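PDB 4CJX: C-1-tetrahydrofolate synthase, cytoplasmic, putative from Trypanosoma brucei, which probably interconverts one-carbon forms of tetrahydrofolate as an NADP-dependent methylenetetrahydrofolate dehydrogenase and methenyltetrahydrofolate cyclohydrolase, working as a homodimer. Local coordinates for residues 43-48 with 84-89; 170-175 with 198-203; 221-226 with 245-250. One frame throughout, in Å; residues are numbered along the deposited sequence.

How the interactions relate
The three contacts follow one another along the chain without overlap, and none touches another. Interaction 1 belongs to the catalytic domain, where helix 30-51 meets the turn into strand 87-93, an outer strand of a three-stranded parallel sheet. Interactions 2 and 3 lie in the NAD(P)-binding domain: one joins helix 166-178 to helix 197-206, the other helix 220-228 to the loop before strand 253-256. Their centres are about 20 Å apart, whereas the centres of interactions 1 and 3 stand about 44 Å apart on opposite sides of the chain's centre. Interaction 2, its centre about 26 Å from that of interaction 1, is the most central and lies near residues that bind NADP.

Interaction 1. Residues 43-48 with 84-89; sequences EEVALL and CGFRNF
V45, on helix 30-51, packs against the turn C84-G85-F86. The apolar part is one contact, V45 CG2 to F86 CE1 at 3.6 Å; the two side chains run at about a right angle, and the methyl reaches the ring obliquely. CG2 lies anti to the V45 carbonyl carbon, while CG1 is anti to the backbone N (chi1 168°).

The remaining touches are on backbone carbonyls, with no hydrogen bond crossing between the segments. CB and both methyls of V45 gather round C84 O, which lies 3.5 Å from V45 CB and V45 CG2 and 3.6 Å from V45 CG1. V45 CG1 also reaches G85 O, at 3.8 Å.

This turn is a Schellman motif ending helix 68-83, with G85 at positive phi (91°) as the residue that leaves the helical conformation. Its backbone angles by themselves call for glycine, since a CB would be jammed against C84 O; it would also run into V45 CG1. The CA atoms of G85 and V45 are 6.4 Å apart. The chain then enters strand 87-93, whose R87 and F89 pair with strand 58-64, L59 bonding to both, so the turn is the link between helix and sheet.

Helix 296-316 borders the same core: L305 touches C84, T308 touches F86 and L309 touches E44. The E44 carboxylate also forms a salt bridge to K313 of that helix.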
# COMPACT_ATOMS: atom_id res chain seq x y z
N GLU B 43 -10.49 -31.07 -10.06
CA GLU B 43 -11.87 -31.52 -10.15
C GLU B 43 -12.77 -30.35 -10.57
O GLU B 43 -13.71 -30.53 -11.33
CB GLU B 43 -12.31 -32.18 -8.82
CG GLU B 43 -11.54 -33.47 -8.52
CD GLU B 43 -11.69 -33.95 -7.08
OE1 GLU B 43 -12.81 -34.30 -6.67
OE2 GLU B 43 -10.67 -34.01 -6.36
N GLU B 44 -12.47 -29.14 -10.09
CA GLU B 44 -13.28 -27.97 -10.48
C GLU B 44 -13.20 -27.68 -12.00
O GLU B 44 -14.21 -27.36 -12.64
CB GLU B 44 -12.88 -26.72 -9.69
CG GLU B 44 -13.91 -25.60 -9.77
CD GLU B 44 -13.69 -24.49 -8.74
OE1 GLU B 44 -12.88 -24.69 -7.80
OE2 GLU B 44 -14.33 -23.41 -8.86
N VAL B 45 -11.99 -27.79 -12.55
CA VAL B 45 -11.74 -27.63 -13.99
C VAL B 45 -12.49 -28.70 -14.83
O VAL B 45 -13.13 -28.37 -15.84
CB VAL B 45 -10.21 -27.70 -14.27
CG1 VAL B 45 -9.91 -27.84 -15.76
CG2 VAL B 45 -9.49 -26.50 -13.66
N ALA B 46 -12.40 -29.96 -14.42
CA ALA B 46 -13.08 -31.05 -15.14
C ALA B 46 -14.60 -30.86 -15.11
O ALA B 46 -15.29 -31.21 -16.08
CB ALA B 46 -12.70 -32.42 -14.57
N LEU B 47 -15.11 -30.28 -14.03
CA LEU B 47 -16.54 -29.96 -13.97
C LEU B 47 -16.85 -28.79 -14.92
O LEU B 47 -17.71 -28.92 -15.81
CB LEU B 47 -17.02 -29.69 -12.53
CG LEU B 47 -16.98 -30.92 -11.59
CD1 LEU B 47 -16.99 -30.49 -10.13
CD2 LEU B 47 -18.10 -31.91 -11.87
N LEU B 48 -16.13 -27.68 -14.76
CA LEU B 48 -16.32 -26.49 -15.61
C LEU B 48 -16.24 -26.76 -17.12
O LEU B 48 -17.00 -26.18 -17.90
CB LEU B 48 -15.30 -25.42 -15.24
CG LEU B 48 -15.60 -24.71 -13.92
CD1 LEU B 48 -14.35 -24.06 -13.33
CD2 LEU B 48 -16.71 -23.70 -14.13
N CYS B 84 -3.40 -29.67 -13.48
CA CYS B 84 -4.76 -29.29 -13.08
C CYS B 84 -5.76 -29.13 -14.26
O CYS B 84 -6.94 -28.79 -14.06
CB CYS B 84 -4.72 -28.04 -12.20
SG CYS B 84 -3.81 -28.32 -10.64
N GLY B 85 -5.31 -29.41 -15.48
CA GLY B 85 -6.19 -29.32 -16.65
C GLY B 85 -6.19 -27.97 -17.35
O GLY B 85 -7.06 -27.71 -18.20
N PHE B 86 -5.23 -27.12 -17.01
CA PHE B 86 -5.09 -25.82 -17.65
C PHE B 86 -4.37 -25.99 -18.97
O PHE B 86 -3.67 -26.98 -19.18
CB PHE B 86 -4.23 -24.88 -16.79
CG PHE B 86 -4.88 -24.42 -15.51
CD1 PHE B 86 -5.78 -25.22 -14.81
CD2 PHE B 86 -4.56 -23.19 -15.00
CE1 PHE B 86 -6.35 -24.77 -13.64
CE2 PHE B 86 -5.12 -22.74 -13.82
CZ PHE B 86 -6.03 -23.53 -13.15
N ARG B 87 -4.51 -25.00 -19.85
CA ARG B 87 -3.68 -24.86 -21.04
C ARG B 87 -2.52 -23.91 -20.75
O ARG B 87 -2.72 -22.89 -20.10
CB ARG B 87 -4.51 -24.28 -22.19
CG ARG B 87 -3.85 -24.46 -23.55
CD ARG B 87 -4.35 -23.42 -24.55
NE ARG B 87 -3.89 -23.72 -25.91
N ASN B 88 -1.33 -24.22 -21.26
CA ASN B 88 -0.14 -23.36 -21.08
C ASN B 88 0.21 -22.62 -22.37
O ASN B 88 0.17 -23.20 -23.46
CB ASN B 88 1.08 -24.19 -20.67
CG ASN B 88 1.17 -24.43 -19.17
OD1 ASN B 88 1.21 -23.49 -18.37
ND2 ASN B 88 1.21 -25.71 -18.78
N PHE B 89 0.55 -21.34 -22.24
CA PHE B 89 1.17 -20.55 -23.30
C PHE B 89 2.51 -20.12 -22.75
O PHE B 89 2.61 -19.19 -21.95
CB PHE B 89 0.35 -19.32 -23.66
CG PHE B 89 -1.02 -19.62 -24.14
CD1 PHE B 89 -2.03 -19.92 -23.24
CD2 PHE B 89 -1.32 -19.60 -25.51
CE1 PHE B 89 -3.32 -20.19 -23.69
CE2 PHE B 89 -2.60 -19.88 -25.97
CZ PHE B 89 -3.60 -20.17 -25.05

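Interaction 2. Residues 170-175 with 198-203; sequences AVMELL and LPVATL
V171 and V200 meet methyl to methyl, V171 CG1 lying 3.8 Å from V200 CG2, and their side chains cross at about a right angle. V200 CG2 is also 3.9 Å from V171 CB, so this one branch of V200 rests on the branching carbon of V171 as well as on its methyl. It gets there by lying anti to the V200 backbone N, with CG1 left between the backbone N and the carbonyl carbon (chi1 88°).

M172, next after V171, packs on L203, one turn beyond V200. Here M172 CG is 3.9 Å from L203 CD1, and the sulfur, M172 SD, comes to 4.1 Å from L203 CB. The methionine chain is bent at both chi2 and chi3, and this folding carries it across L203, with M172 CE ending 4.1 Å from the backbone oxygen L203 O. M172 SD also reaches back to V200 CG2, at 4.3 Å, joining the two pairs into one apolar patch with no hydrogen bond across it.

The backbones stand well apart, with the local helix axes 10.6 Å from each other at closest approach and their N-to-C directions 42° apart; side chains bridge the gap. A168, on the first turn of helix 166-178, widens the patch by touching both V200 and L203, while L204 reaches M172 and L175 from the other helix.

Helix 197-206 follows strand 186-190 and the NADP-binding residues R192, I195 and A196, the crossover helix leading to strand 210-214 in the Rossmann-like domain. Helix 166-178 packs against it and is itself flanked by helix 296-316, where V299 and T300 touch A170, V299 also touches E173, and V296 touches L174.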
# COMPACT_ATOMS: atom_id res chain seq x y z
N ALA B 170 -0.21 -16.95 -0.63
CA ALA B 170 0.31 -18.18 -0.08
C ALA B 170 0.59 -18.03 1.43
O ALA B 170 0.30 -18.93 2.18
CB ALA B 170 1.58 -18.59 -0.80
N VAL B 171 1.13 -16.88 1.84
CA VAL B 171 1.38 -16.61 3.25
C VAL B 171 0.09 -16.66 4.03
O VAL B 171 0.01 -17.30 5.10
CB VAL B 171 2.06 -15.25 3.49
CG1 VAL B 171 2.02 -14.87 4.95
CG2 VAL B 171 3.50 -15.27 2.99
N MET B 172 -0.93 -15.98 3.50
CA MET B 172 -2.21 -15.91 4.19
C MET B 172 -2.83 -17.31 4.25
O MET B 172 -3.41 -17.70 5.26
CB MET B 172 -3.17 -14.90 3.52
CG MET B 172 -2.72 -13.44 3.56
SD MET B 172 -2.11 -12.88 5.16
CE MET B 172 -3.61 -12.64 6.10
N GLU B 173 -2.65 -18.08 3.18
CA GLU B 173 -3.15 -19.46 3.16
C GLU B 173 -2.43 -20.35 4.20
O GLU B 173 -3.06 -21.20 4.84
CB GLU B 173 -3.02 -20.05 1.75
CG GLU B 173 -3.37 -21.53 1.61
CD GLU B 173 -4.85 -21.86 1.82
OE1 GLU B 173 -5.71 -20.96 1.79
OE2 GLU B 173 -5.13 -23.06 2.02
N LEU B 174 -1.12 -20.16 4.36
CA LEU B 174 -0.40 -20.92 5.36
C LEU B 174 -0.78 -20.51 6.79
O LEU B 174 -0.87 -21.38 7.65
CB LEU B 174 1.11 -20.85 5.12
CG LEU B 174 1.48 -21.64 3.86
CD1 LEU B 174 2.93 -21.42 3.52
CD2 LEU B 174 1.23 -23.13 4.01
N LEU B 175 -1.04 -19.22 7.03
CA LEU B 175 -1.60 -18.77 8.33
C LEU B 175 -2.99 -19.37 8.62
O LEU B 175 -3.30 -19.78 9.74
CB LEU B 175 -1.64 -17.25 8.43
CG LEU B 175 -0.26 -16.60 8.53
CD1 LEU B 175 -0.33 -15.08 8.43
CD2 LEU B 175 0.46 -16.99 9.82
N LEU B 198 5.34 -6.21 0.51
CA LEU B 198 4.43 -5.08 0.38
C LEU B 198 2.96 -5.51 0.52
O LEU B 198 2.28 -5.12 1.47
CB LEU B 198 4.70 -4.34 -0.93
CG LEU B 198 3.84 -3.11 -1.23
CD1 LEU B 198 4.43 -1.84 -0.62
CD2 LEU B 198 3.69 -2.92 -2.73
N PRO B 199 2.46 -6.37 -0.39
CA PRO B 199 1.04 -6.74 -0.28
C PRO B 199 0.68 -7.46 1.03
O PRO B 199 -0.40 -7.22 1.60
CB PRO B 199 0.79 -7.62 -1.51
CG PRO B 199 2.13 -7.98 -2.03
CD PRO B 199 3.09 -6.92 -1.60
N VAL B 200 1.56 -8.29 1.52
CA VAL B 200 1.25 -9.07 2.73
C VAL B 200 1.05 -8.20 4.02
O VAL B 200 0.22 -8.52 4.86
CB VAL B 200 2.28 -10.19 2.95
CG1 VAL B 200 3.47 -9.70 3.75
CG2 VAL B 200 1.62 -11.36 3.66
N ALA B 201 1.82 -7.13 4.15
CA ALA B 201 1.68 -6.22 5.27
C ALA B 201 0.25 -5.65 5.27
O ALA B 201 -0.40 -5.61 6.32
CB ALA B 201 2.70 -5.10 5.17
N THR B 202 -0.24 -5.29 4.08
CA THR B 202 -1.60 -4.80 3.90
C THR B 202 -2.63 -5.82 4.28
O THR B 202 -3.61 -5.47 4.94
CB THR B 202 -1.89 -4.39 2.44
OG1 THR B 202 -0.99 -3.35 2.06
CG2 THR B 202 -3.37 -3.88 2.31
N LEU B 203 -2.44 -7.07 3.85
CA LEU B 203 -3.43 -8.09 4.12
C LEU B 203 -3.45 -8.42 5.60
O LEU B 203 -4.52 -8.68 6.14
CB LEU B 203 -3.16 -9.35 3.31
CG LEU B 203 -3.33 -9.19 1.80
CD1 LEU B 203 -2.80 -10.43 1.08
CD2 LEU B 203 -4.77 -8.91 1.42

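Interaction 3. Residues 221-226 with 245-250; sequences CDIADI and GEWIKL
A224 and W247 bring their backbones to a CA-CA distance of 5.8 Å, where helix 220-228 passes the short 3-10 turn 245-247. Across this approach the indole of W247 lies against the helix, and A224 CB sits over one face of it. This is a CH-pi contact: A224 CB is 3.7 Å from the centroid of the W247 five-membered ring and 16° off its normal. The nearest ring atom is W247 CE2, 3.6 Å from A224 CB.

The six-membered ring reaches on to I223, with W247 CZ3 at 3.6 Å from I223 CG2. With CG1 of I223 turned beside the backbone N (chi1 -66°), CG2 takes the place anti to that N and meets the ring obliquely. A small residue and a branched one thus share the indole, and L220, V227 and R228 of the same helix add further contacts to it.

At the dimer interface, D225 forms a salt bridge with R186 of the second subunit. I223 also packs inward on L190 and V214, joining helix 220-228 to strands 186-190 and 210-214 of the parallel sheet, near the NADP-binding S216. W247 ties to that helix the loop between strands 232-235 and 253-256.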
# COMPACT_ATOMS: atom_id res chain seq x y z
N CYS B 221 19.82 -4.45 15.84
CA CYS B 221 19.29 -4.31 17.18
C CYS B 221 17.78 -4.03 17.15
O CYS B 221 17.05 -4.54 18.00
CB CYS B 221 20.05 -3.23 17.96
SG CYS B 221 19.95 -1.56 17.28
N ASP B 222 17.33 -3.27 16.15
CA ASP B 222 15.92 -2.99 15.96
C ASP B 222 15.16 -4.23 15.48
O ASP B 222 14.08 -4.54 15.96
CB ASP B 222 15.72 -1.86 14.94
CG ASP B 222 16.21 -0.51 15.43
OD1 ASP B 222 16.37 -0.35 16.66
OD2 ASP B 222 16.42 0.40 14.61
N ILE B 223 15.74 -4.96 14.53
CA ILE B 223 15.07 -6.12 13.98
C ILE B 223 14.87 -7.11 15.15
O ILE B 223 13.77 -7.67 15.35
CB ILE B 223 15.91 -6.78 12.86
CG1 ILE B 223 16.02 -5.86 11.64
CG2 ILE B 223 15.31 -8.12 12.45
CD1 ILE B 223 16.83 -6.46 10.50
N ALA B 224 15.92 -7.31 15.93
CA ALA B 224 15.87 -8.24 17.06
C ALA B 224 14.76 -7.86 18.04
O ALA B 224 13.94 -8.69 18.44
CB ALA B 224 17.21 -8.26 17.75
N ASP B 225 14.75 -6.60 18.42
CA ASP B 225 13.75 -6.07 19.31
C ASP B 225 12.32 -6.26 18.76
O ASP B 225 11.41 -6.63 19.48
CB ASP B 225 14.00 -4.59 19.47
CG ASP B 225 13.15 -3.97 20.54
OD1 ASP B 225 13.29 -4.39 21.73
OD2 ASP B 225 12.38 -3.03 20.21
N ILE B 226 12.15 -6.02 17.47
CA ILE B 226 10.86 -6.11 16.84
C ILE B 226 10.42 -7.57 16.75
O ILE B 226 9.29 -7.91 17.13
CB ILE B 226 10.87 -5.36 15.48
CG1 ILE B 226 10.89 -3.84 15.77
CG2 ILE B 226 9.65 -5.73 14.63
CD1 ILE B 226 11.36 -2.97 14.61
N GLY B 245 17.11 -17.55 15.36
CA GLY B 245 16.16 -18.34 16.11
C GLY B 245 15.85 -17.85 17.50
O GLY B 245 14.70 -17.98 17.98
N GLU B 246 16.86 -17.28 18.16
CA GLU B 246 16.74 -16.90 19.56
C GLU B 246 15.94 -15.61 19.70
O GLU B 246 15.54 -15.26 20.78
CB GLU B 246 18.12 -16.73 20.23
CG GLU B 246 19.10 -15.83 19.47
CD GLU B 246 19.99 -16.56 18.43
OE1 GLU B 246 19.61 -17.65 17.87
OE2 GLU B 246 21.10 -16.00 18.16
N TRP B 247 15.72 -14.89 18.61
CA TRP B 247 14.81 -13.73 18.68
C TRP B 247 13.35 -14.15 18.68
O TRP B 247 12.48 -13.37 19.05
CB TRP B 247 15.03 -12.83 17.48
CG TRP B 247 16.41 -12.32 17.30
CD1 TRP B 247 17.42 -12.27 18.24
CD2 TRP B 247 16.92 -11.72 16.13
NE1 TRP B 247 18.54 -11.71 17.69
CE2 TRP B 247 18.25 -11.37 16.39
CE3 TRP B 247 16.37 -11.46 14.87
CZ2 TRP B 247 19.04 -10.76 15.43
CZ3 TRP B 247 17.16 -10.86 13.93
CH2 TRP B 247 18.47 -10.51 14.22
N ILE B 248 13.05 -15.36 18.26
CA ILE B 248 11.65 -15.73 18.03
C ILE B 248 10.94 -15.80 19.36
O ILE B 248 11.43 -16.45 20.27
CB ILE B 248 11.54 -17.10 17.34
CG1 ILE B 248 12.23 -17.07 15.96
CG2 ILE B 248 10.07 -17.54 17.21
CD1 ILE B 248 11.64 -16.11 14.96
N LYS B 249 9.77 -15.15 19.45
CA LYS B 249 8.95 -15.16 20.65
C LYS B 249 8.34 -16.55 20.82
O LYS B 249 7.83 -17.16 19.85
CB LYS B 249 7.82 -14.11 20.54
CG LYS B 249 6.87 -14.07 21.74
CD LYS B 249 5.75 -13.09 21.49
CE LYS B 249 4.71 -13.16 22.58
NZ LYS B 249 3.85 -11.95 22.51
N LEU B 250 8.36 -17.03 22.06
CA LEU B 250 7.90 -18.38 22.35
C LEU B 250 6.44 -18.49 21.92
O LEU B 250 5.61 -17.70 22.32
CB LEU B 250 8.08 -18.72 23.85
CG LEU B 250 9.52 -18.65 24.37
CD1 LEU B 250 9.63 -18.74 25.88
CD2 LEU B 250 10.33 -19.75 23.73